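Local coordinates for histidinol-phosphatase (Bordetella pertussis, PDB 3FVV), which probably catalyses the magnesium-dependent dephosphorylation of L-histidinol phosphate to L-histidinol in histidine biosynthesis, as a member of the HAD-like hydrolase superfamily, at residues A112-T117 / T153-E158; D186-V191 / N204-L209. All coordinates share one frame; numbering follows the deposited sequence.

Interaction 1 (A112-T117 / T153-E158). With SO4 (sulfate ion), chain C.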
ATOM      1  N   ALA A 112       2.323  -8.634  -7.567  1.00 14.37           N
ATOM      2  CA  ALA A 112       2.612  -7.233  -7.318  1.00 12.49           C
ATOM      3  C   ALA A 112       1.844  -6.793  -6.073  1.00 13.03           C
ATOM      4  O   ALA A 112       0.668  -7.209  -5.831  1.00 14.45           O
ATOM      5  CB  ALA A 112       2.171  -6.356  -8.521  1.00 12.58           C
ATOM      6  N   LEU A 113       2.508  -5.929  -5.314  1.00 11.72           N
ATOM      7  CA  LEU A 113       1.910  -5.193  -4.228  1.00 13.11           C
ATOM      8  C   LEU A 113       1.422  -3.839  -4.768  1.00 12.81           C
ATOM      9  O   LEU A 113       2.199  -3.099  -5.409  1.00 11.36           O
ATOM     10  CB  LEU A 113       2.926  -5.050  -3.090  1.00 12.18           C
ATOM     11  CG  LEU A 113       2.511  -4.603  -1.693  1.00 15.89           C
ATOM     12  CD1 LEU A 113       1.649  -5.604  -0.950  1.00 17.20           C
ATOM     13  CD2 LEU A 113       3.780  -4.300  -0.830  1.00 14.25           C
ATOM     14  N   VAL A 114       0.125  -3.558  -4.543  1.00 12.20           N
ATOM     15  CA  VAL A 114      -0.493  -2.337  -5.041  1.00 11.32           C
ATOM     16  C   VAL A 114      -1.052  -1.533  -3.881  1.00 12.21           C
ATOM     17  O   VAL A 114      -2.099  -1.911  -3.290  1.00 12.70           O
ATOM     18  CB  VAL A 114      -1.631  -2.646  -6.071  1.00 11.98           C
ATOM     19  CG1 VAL A 114      -1.986  -1.346  -6.831  1.00  7.37           C
ATOM     20  CG2 VAL A 114      -1.213  -3.758  -7.039  1.00  9.70           C
ATOM     21  N   THR A 115      -0.387  -0.424  -3.559  1.00 11.94           N
ATOM     22  CA  THR A 115      -0.626   0.271  -2.311  1.00 12.49           C
ATOM     23  C   THR A 115      -0.488   1.793  -2.425  1.00 13.08           C
ATOM     24  O   THR A 115       0.400   2.292  -3.102  1.00 11.89           O
ATOM     25  CB  THR A 115       0.371  -0.274  -1.225  1.00 13.68           C
ATOM     26  OG1 THR A 115       0.230   0.469  -0.015  1.00 13.35           O
ATOM     27  CG2 THR A 115       1.804  -0.169  -1.714  1.00 11.91           C
ATOM     28  N   ALA A 116      -1.363   2.518  -1.713  1.00 12.50           N
ATOM     29  CA  ALA A 116      -1.311   3.978  -1.646  1.00 13.51           C
ATOM     30  C   ALA A 116      -0.162   4.414  -0.774  1.00 12.87           C
ATOM     31  O   ALA A 116       0.265   5.547  -0.876  1.00 13.90           O
ATOM     32  CB  ALA A 116      -2.597   4.576  -1.092  1.00 11.94           C
ATOM     33  N   THR A 117       0.332   3.552   0.109  1.00 12.33           N
ATOM     34  CA  THR A 117       1.430   3.985   0.981  1.00 10.95           C
ATOM     35  C   THR A 117       2.699   4.112   0.101  1.00 11.84           C
ATOM     36  O   THR A 117       2.988   3.263  -0.703  1.00 12.23           O
ATOM     37  CB  THR A 117       1.563   3.100   2.216  1.00 11.51           C
ATOM     38  OG1 THR A 117       0.394   3.257   3.046  1.00  9.81           O
ATOM     39  CG2 THR A 117       2.816   3.469   3.078  1.00  8.27           C
ATOM     40  N   THR A 153       0.918   9.260 -11.114  1.00 15.54           N
ATOM     41  CA  THR A 153      -0.427   9.012 -10.648  1.00 15.20           C
ATOM     42  C   THR A 153      -0.340   8.266  -9.305  1.00 15.52           C
ATOM     43  O   THR A 153       0.406   7.305  -9.193  1.00 14.22           O
ATOM     44  CB  THR A 153      -1.200   8.135 -11.633  1.00 14.82           C
ATOM     45  OG1 THR A 153      -1.247   8.786 -12.897  1.00 18.49           O
ATOM     46  CG2 THR A 153      -2.630   7.867 -11.154  1.00 14.92           C
ATOM     47  N   PRO A 154      -1.093   8.730  -8.289  1.00 16.32           N
ATOM     48  CA  PRO A 154      -1.155   8.015  -7.039  1.00 16.84           C
ATOM     49  C   PRO A 154      -1.813   6.646  -7.185  1.00 17.48           C
ATOM     50  O   PRO A 154      -2.728   6.463  -8.011  1.00 18.61           O
ATOM     51  CB  PRO A 154      -1.958   8.927  -6.107  1.00 16.93           C
ATOM     52  CG  PRO A 154      -2.419  10.085  -6.936  1.00 18.66           C
ATOM     53  CD  PRO A 154      -1.788  10.032  -8.269  1.00 17.16           C
ATOM     54  N   SER A 155      -1.307   5.694  -6.418  1.00 16.84           N
ATOM     55  CA  SER A 155      -1.832   4.331  -6.408  1.00 16.78           C
ATOM     56  C   SER A 155      -2.930   4.260  -5.350  1.00 15.87           C
ATOM     57  O   SER A 155      -2.818   3.638  -4.306  1.00 14.06           O
ATOM     58  CB  SER A 155      -0.707   3.338  -6.183  1.00 16.17           C
ATOM     59  OG  SER A 155      -1.150   2.068  -6.585  1.00 17.81           O
ATOM     60  N   PHE A 156      -3.999   4.971  -5.663  1.00 16.26           N
ATOM     61  CA  PHE A 156      -5.103   5.181  -4.717  1.00 16.49           C
ATOM     62  C   PHE A 156      -6.407   5.254  -5.483  1.00 15.99           C
ATOM     63  O   PHE A 156      -6.521   5.953  -6.487  1.00 14.11           O
ATOM     64  CB  PHE A 156      -4.865   6.435  -3.889  1.00 15.94           C
ATOM     65  CG  PHE A 156      -5.950   6.730  -2.896  1.00 15.68           C
ATOM     66  CD1 PHE A 156      -6.132   5.941  -1.809  1.00 18.19           C
ATOM     67  CD2 PHE A 156      -6.771   7.862  -3.060  1.00 16.85           C
ATOM     68  CE1 PHE A 156      -7.154   6.218  -0.864  1.00 20.04           C
ATOM     69  CE2 PHE A 156      -7.758   8.190  -2.132  1.00 17.80           C
ATOM     70  CZ  PHE A 156      -7.950   7.348  -1.015  1.00 19.36           C
ATOM     71  N   ARG A 157      -7.370   4.483  -5.013  1.00 16.47           N
ATOM     72  CA  ARG A 157      -8.652   4.398  -5.665  1.00 18.33           C
ATOM     73  C   ARG A 157      -8.524   4.061  -7.158  1.00 17.38           C
ATOM     74  O   ARG A 157      -7.926   3.053  -7.516  1.00 17.49           O
ATOM     75  CB  ARG A 157      -9.435   5.696  -5.444  1.00 18.53           C
ATOM     76  CG  ARG A 157      -9.741   5.947  -4.029  1.00 23.00           C
ATOM     77  CD  ARG A 157     -10.796   7.032  -3.894  1.00 27.84           C
ATOM     78  NE  ARG A 157     -11.279   7.071  -2.510  1.00 35.09           N
ATOM     79  CZ  ARG A 157     -11.352   8.168  -1.731  1.00 38.43           C
ATOM     80  NH1 ARG A 157     -11.004   9.379  -2.186  1.00 41.86           N
ATOM     81  NH2 ARG A 157     -11.802   8.071  -0.471  1.00 38.41           N
ATOM     82  N   GLU A 158      -9.089   4.905  -8.022  1.00 17.46           N
ATOM     83  CA  GLU A 158      -9.060   4.650  -9.454  1.00 18.01           C
ATOM     84  C   GLU A 158      -7.615   4.683  -9.968  1.00 17.16           C
ATOM     85  O   GLU A 158      -7.319   4.124 -11.010  1.00 15.41           O
ATOM     86  CB  GLU A 158      -9.916   5.673 -10.279  1.00 19.80           C
ATOM     87  CG  GLU A 158     -11.152   6.324  -9.571  1.00 25.47           C
ATOM     88  CD  GLU A 158     -10.802   7.637  -8.777  1.00 35.42           C
ATOM     89  OE1 GLU A 158     -10.325   8.648  -9.389  1.00 42.85           O
ATOM     90  OE2 GLU A 158     -11.036   7.680  -7.537  1.00 40.50           O
TER
HETATM   91  S   SO4 C 233      -3.198   0.651   0.956  1.00 25.07           S
HETATM   92  O1  SO4 C 233      -2.264  -0.539   0.967  1.00 21.78           O
HETATM   93  O2  SO4 C 233      -3.433   1.218  -0.428  1.00 17.15           O
HETATM   94  O3  SO4 C 233      -4.387   0.205   1.665  1.00 24.98           O
HETATM   95  O4  SO4 C 233      -2.631   1.766   1.728  1.00 20.50           O
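Ser155 lies against the end of strand 110-115, and Ala116, the first residue beyond that strand, takes the closest approach: its CA is 3.1 Å from Ser155 O. The packing is tight around this serine. Its CB meets Thr115 O at 3.4 Å, while OG, anti to the backbone N (chi1 -162°), reaches Val114 CG1 and is hydrogen-bonded beyond the contact to Ile135 O. An inverse gamma turn centred on Ser155 (weak Phe156 N to Pro154 O bond) bends the loop here. On the looser, partly exposed side, Ala116 CB touches the Phe156 ring obliquely, 3.9 Å from CD1. Within 153-158, Phe156 CZ sits over the centre of one face of the Arg157 guanidinium.

Although Ala116 N is near Ser155 O, the angle is poor, and its hydrogen instead points almost straight at sulfate O2 (2.8 Å, 175°). Thr115 OG1, also anti to its backbone N (chi1 175°), donates to sulfate O1 at 2.9 Å and accepts from Thr117 N at 3.1 Å, closing an ST turn. Leu11 N, Asp12 N and Lys160 NZ are further donors to the anion. A threonine at the end of this strand is motif II of HAD phosphatases, so the sulfate, probably from the crystallisation liquor, is consistent with a mimic of the substrate phosphate: the chemistry implies an anion pocket built from backbone N-H groups, a hydroxyl and a lysine.

Interaction 2 (D186-V191 / N204-L209); sequences DSVNDV and NPSPGL
Asp186 O accepts a hydrogen bond from Ser206 N, 3.0 Å long and nearly collinear with the carbonyl (C=O...N 163°), and Pro205 CA adds a CA-H...O contact to the same oxygen, so that two successive residues of one loop converge on one acceptor of the other. Asp186 CB also touches Asn204 O at 3.6 Å. Leu209 shares the apolar packing with Val188. Leu209 CG is anti to the backbone N (chi1 -179°), and chi2 (64°) sets the two methyls, of which CD2 sits over one face of the Asp186-Ser187 peptide, 3.3 Å from Asp186 C. Val188 covers the first turn of the helix with one branch, CG2, which meets Leu209 N at 3.5 Å and Leu209 CB at 4.0 Å. Ser206 is the N-cap of this helix, its OG accepting from Leu209 N at 3.2 Å. A water accepts from Val188 N at 2.8 Å and sits beside that hydroxyl. Ser187 OG takes the N-H of Asn189 in an ST turn that bends the chain ahead of the next helix. The carboxylate of Asp186 lies near that of Asp10, consistent with the acidic motif IV of HAD phosphatases, whose aspartates help to bind magnesium. The contact thus joins two neighbouring strand-to-helix loops: one leads from strand 180-185 to helix 191-196, the other from the adjacent parallel strand 199-203 to helix 207-216.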
ATOM      1  N   ASP A 186      -9.145  -4.779   1.410  1.00 14.46           N
ATOM      2  CA  ASP A 186     -10.002  -4.688   2.610  1.00 14.74           C
ATOM      3  C   ASP A 186     -11.016  -3.569   2.544  1.00 14.80           C
ATOM      4  O   ASP A 186     -11.926  -3.559   3.368  1.00 14.84           O
ATOM      5  CB  ASP A 186      -9.178  -4.379   3.836  1.00 15.24           C
ATOM      6  CG  ASP A 186      -8.525  -3.011   3.756  1.00 15.22           C
ATOM      7  OD1 ASP A 186      -7.913  -2.771   2.730  1.00 21.91           O
ATOM      8  OD2 ASP A 186      -8.677  -2.166   4.656  1.00 18.78           O
ATOM      9  N   SER A 187     -10.856  -2.665   1.581  1.00 14.76           N
ATOM     10  CA  SER A 187     -11.452  -1.330   1.630  1.00 15.45           C
ATOM     11  C   SER A 187     -12.330  -0.987   0.447  1.00 16.01           C
ATOM     12  O   SER A 187     -12.021  -1.341  -0.705  1.00 15.15           O
ATOM     13  CB  SER A 187     -10.330  -0.304   1.638  1.00 16.16           C
ATOM     14  OG  SER A 187     -10.840   1.010   1.545  1.00 16.71           O
ATOM     15  N   VAL A 188     -13.385  -0.210   0.712  1.00 16.95           N
ATOM     16  CA  VAL A 188     -14.273   0.238  -0.340  1.00 16.81           C
ATOM     17  C   VAL A 188     -13.537   1.177  -1.269  1.00 16.34           C
ATOM     18  O   VAL A 188     -13.935   1.306  -2.419  1.00 15.50           O
ATOM     19  CB  VAL A 188     -15.584   0.886   0.201  1.00 18.40           C
ATOM     20  CG1 VAL A 188     -16.430   1.418  -0.933  1.00 18.14           C
ATOM     21  CG2 VAL A 188     -16.410  -0.146   0.989  1.00 16.68           C
ATOM     22  N   ASN A 189     -12.437   1.789  -0.797  1.00 15.95           N
ATOM     23  CA  ASN A 189     -11.559   2.582  -1.663  1.00 15.07           C
ATOM     24  C   ASN A 189     -11.067   1.811  -2.866  1.00 14.54           C
ATOM     25  O   ASN A 189     -10.792   2.388  -3.898  1.00 14.29           O
ATOM     26  CB  ASN A 189     -10.325   3.084  -0.919  1.00 14.88           C
ATOM     27  CG  ASN A 189     -10.597   4.305  -0.010  1.00 17.36           C
ATOM     28  OD1 ASN A 189      -9.899   4.513   0.997  1.00 22.71           O
ATOM     29  ND2 ASN A 189     -11.517   5.126  -0.393  1.00 14.93           N
ATOM     30  N   ASP A 190     -10.912   0.507  -2.717  1.00 15.08           N
ATOM     31  CA  ASP A 190     -10.380  -0.342  -3.797  1.00 15.26           C
ATOM     32  C   ASP A 190     -11.408  -1.092  -4.669  1.00 15.18           C
ATOM     33  O   ASP A 190     -11.041  -1.976  -5.488  1.00 15.82           O
ATOM     34  CB  ASP A 190      -9.390  -1.338  -3.218  1.00 16.00           C
ATOM     35  CG  ASP A 190      -7.994  -0.737  -3.059  1.00 18.89           C
ATOM     36  OD1 ASP A 190      -7.738   0.258  -3.775  1.00 18.57           O
ATOM     37  OD2 ASP A 190      -7.184  -1.250  -2.232  1.00 19.12           O
ATOM     38  N   VAL A 191     -12.671  -0.719  -4.578  1.00 14.92           N
ATOM     39  CA  VAL A 191     -13.683  -1.279  -5.486  1.00 15.09           C
ATOM     40  C   VAL A 191     -13.244  -1.079  -6.962  1.00 15.87           C
ATOM     41  O   VAL A 191     -13.418  -1.953  -7.789  1.00 15.91           O
ATOM     42  CB  VAL A 191     -15.084  -0.659  -5.176  1.00 15.72           C
ATOM     43  CG1 VAL A 191     -16.186  -0.939  -6.355  1.00 15.53           C
ATOM     44  CG2 VAL A 191     -15.565  -1.086  -3.740  1.00 13.37           C
ATOM     45  N   ASN A 204     -10.002  -9.327   5.031  1.00 13.89           N
ATOM     46  CA  ASN A 204     -10.258  -8.570   6.231  1.00 14.68           C
ATOM     47  C   ASN A 204     -11.213  -7.384   5.934  1.00 15.38           C
ATOM     48  O   ASN A 204     -10.947  -6.267   6.356  1.00 17.71           O
ATOM     49  CB  ASN A 204      -8.937  -8.059   6.858  1.00 13.47           C
ATOM     50  CG  ASN A 204      -7.844  -9.143   6.925  1.00 16.37           C
ATOM     51  OD1 ASN A 204      -8.075 -10.214   7.476  1.00 13.80           O
ATOM     52  ND2 ASN A 204      -6.680  -8.880   6.303  1.00 11.35           N
ATOM     53  N   PRO A 205     -12.303  -7.601   5.198  1.00 14.24           N
ATOM     54  CA  PRO A 205     -13.051  -6.458   4.766  1.00 14.64           C
ATOM     55  C   PRO A 205     -13.648  -5.587   5.863  1.00 15.15           C
ATOM     56  O   PRO A 205     -13.978  -6.078   6.939  1.00 15.89           O
ATOM     57  CB  PRO A 205     -14.197  -7.087   3.963  1.00 14.67           C
ATOM     58  CG  PRO A 205     -14.295  -8.502   4.575  1.00 14.89           C
ATOM     59  CD  PRO A 205     -12.885  -8.839   4.686  1.00 13.99           C
ATOM     60  N   SER A 206     -13.780  -4.298   5.556  1.00 15.37           N
ATOM     61  CA  SER A 206     -14.517  -3.357   6.344  1.00 16.28           C
ATOM     62  C   SER A 206     -15.973  -3.783   6.211  1.00 16.18           C
ATOM     63  O   SER A 206     -16.329  -4.551   5.301  1.00 16.35           O
ATOM     64  CB  SER A 206     -14.330  -1.909   5.764  1.00 16.46           C
ATOM     65  OG  SER A 206     -14.962  -1.803   4.483  1.00 16.95           O
ATOM     66  N   PRO A 207     -16.827  -3.324   7.121  1.00 17.43           N
ATOM     67  CA  PRO A 207     -18.265  -3.648   6.947  1.00 18.04           C
ATOM     68  C   PRO A 207     -18.806  -3.240   5.578  1.00 18.04           C
ATOM     69  O   PRO A 207     -19.573  -3.971   4.961  1.00 18.94           O
ATOM     70  CB  PRO A 207     -18.935  -2.867   8.077  1.00 17.88           C
ATOM     71  CG  PRO A 207     -17.886  -2.815   9.146  1.00 18.89           C
ATOM     72  CD  PRO A 207     -16.564  -2.669   8.415  1.00 17.67           C
ATOM     73  N   GLY A 208     -18.384  -2.093   5.079  1.00 18.52           N
ATOM     74  CA  GLY A 208     -18.845  -1.677   3.764  1.00 18.48           C
ATOM     75  C   GLY A 208     -18.471  -2.654   2.679  1.00 18.63           C
ATOM     76  O   GLY A 208     -19.317  -3.036   1.868  1.00 18.06           O
ATOM     77  N   LEU A 209     -17.201  -3.071   2.660  1.00 18.02           N
ATOM     78  CA  LEU A 209     -16.766  -3.967   1.611  1.00 18.68           C
ATOM     79  C   LEU A 209     -17.325  -5.380   1.817  1.00 18.78           C
ATOM     80  O   LEU A 209     -17.602  -6.079   0.846  1.00 18.88           O
ATOM     81  CB  LEU A 209     -15.250  -3.981   1.490  1.00 17.17           C
ATOM     82  CG  LEU A 209     -14.675  -4.890   0.378  1.00 18.24           C
ATOM     83  CD1 LEU A 209     -15.108  -4.393  -1.001  1.00 15.03           C
ATOM     84  CD2 LEU A 209     -13.120  -4.960   0.452  1.00 14.71           C
TER
HETATM   85  O   HOH W   1     -14.106   0.257   3.406  1.00 17.53           O

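Interactions 1 and 2 follow in series along the chain, with centres about 15 Å apart, and illustrate how a HAD active site is assembled from loops at the C-terminal ends of the parallel strands. Strand 5-9 lies between strands 110-115 and 180-185, so the loop carrying Asp10 and Asp12 stands between the two contacts. Asp12 bonds to Thr117 in interaction 1, and Asp10 lies close to the acidic residues of interaction 2. Phe156 packs on Asn189, so the contacts touch, and Lys160, on helix 158-170, ties them further by binding Val114 O and the sulfate and forming a salt bridge with Asp190. Probable phosphate- and magnesium-binding elements are brought together from distant sequence positions.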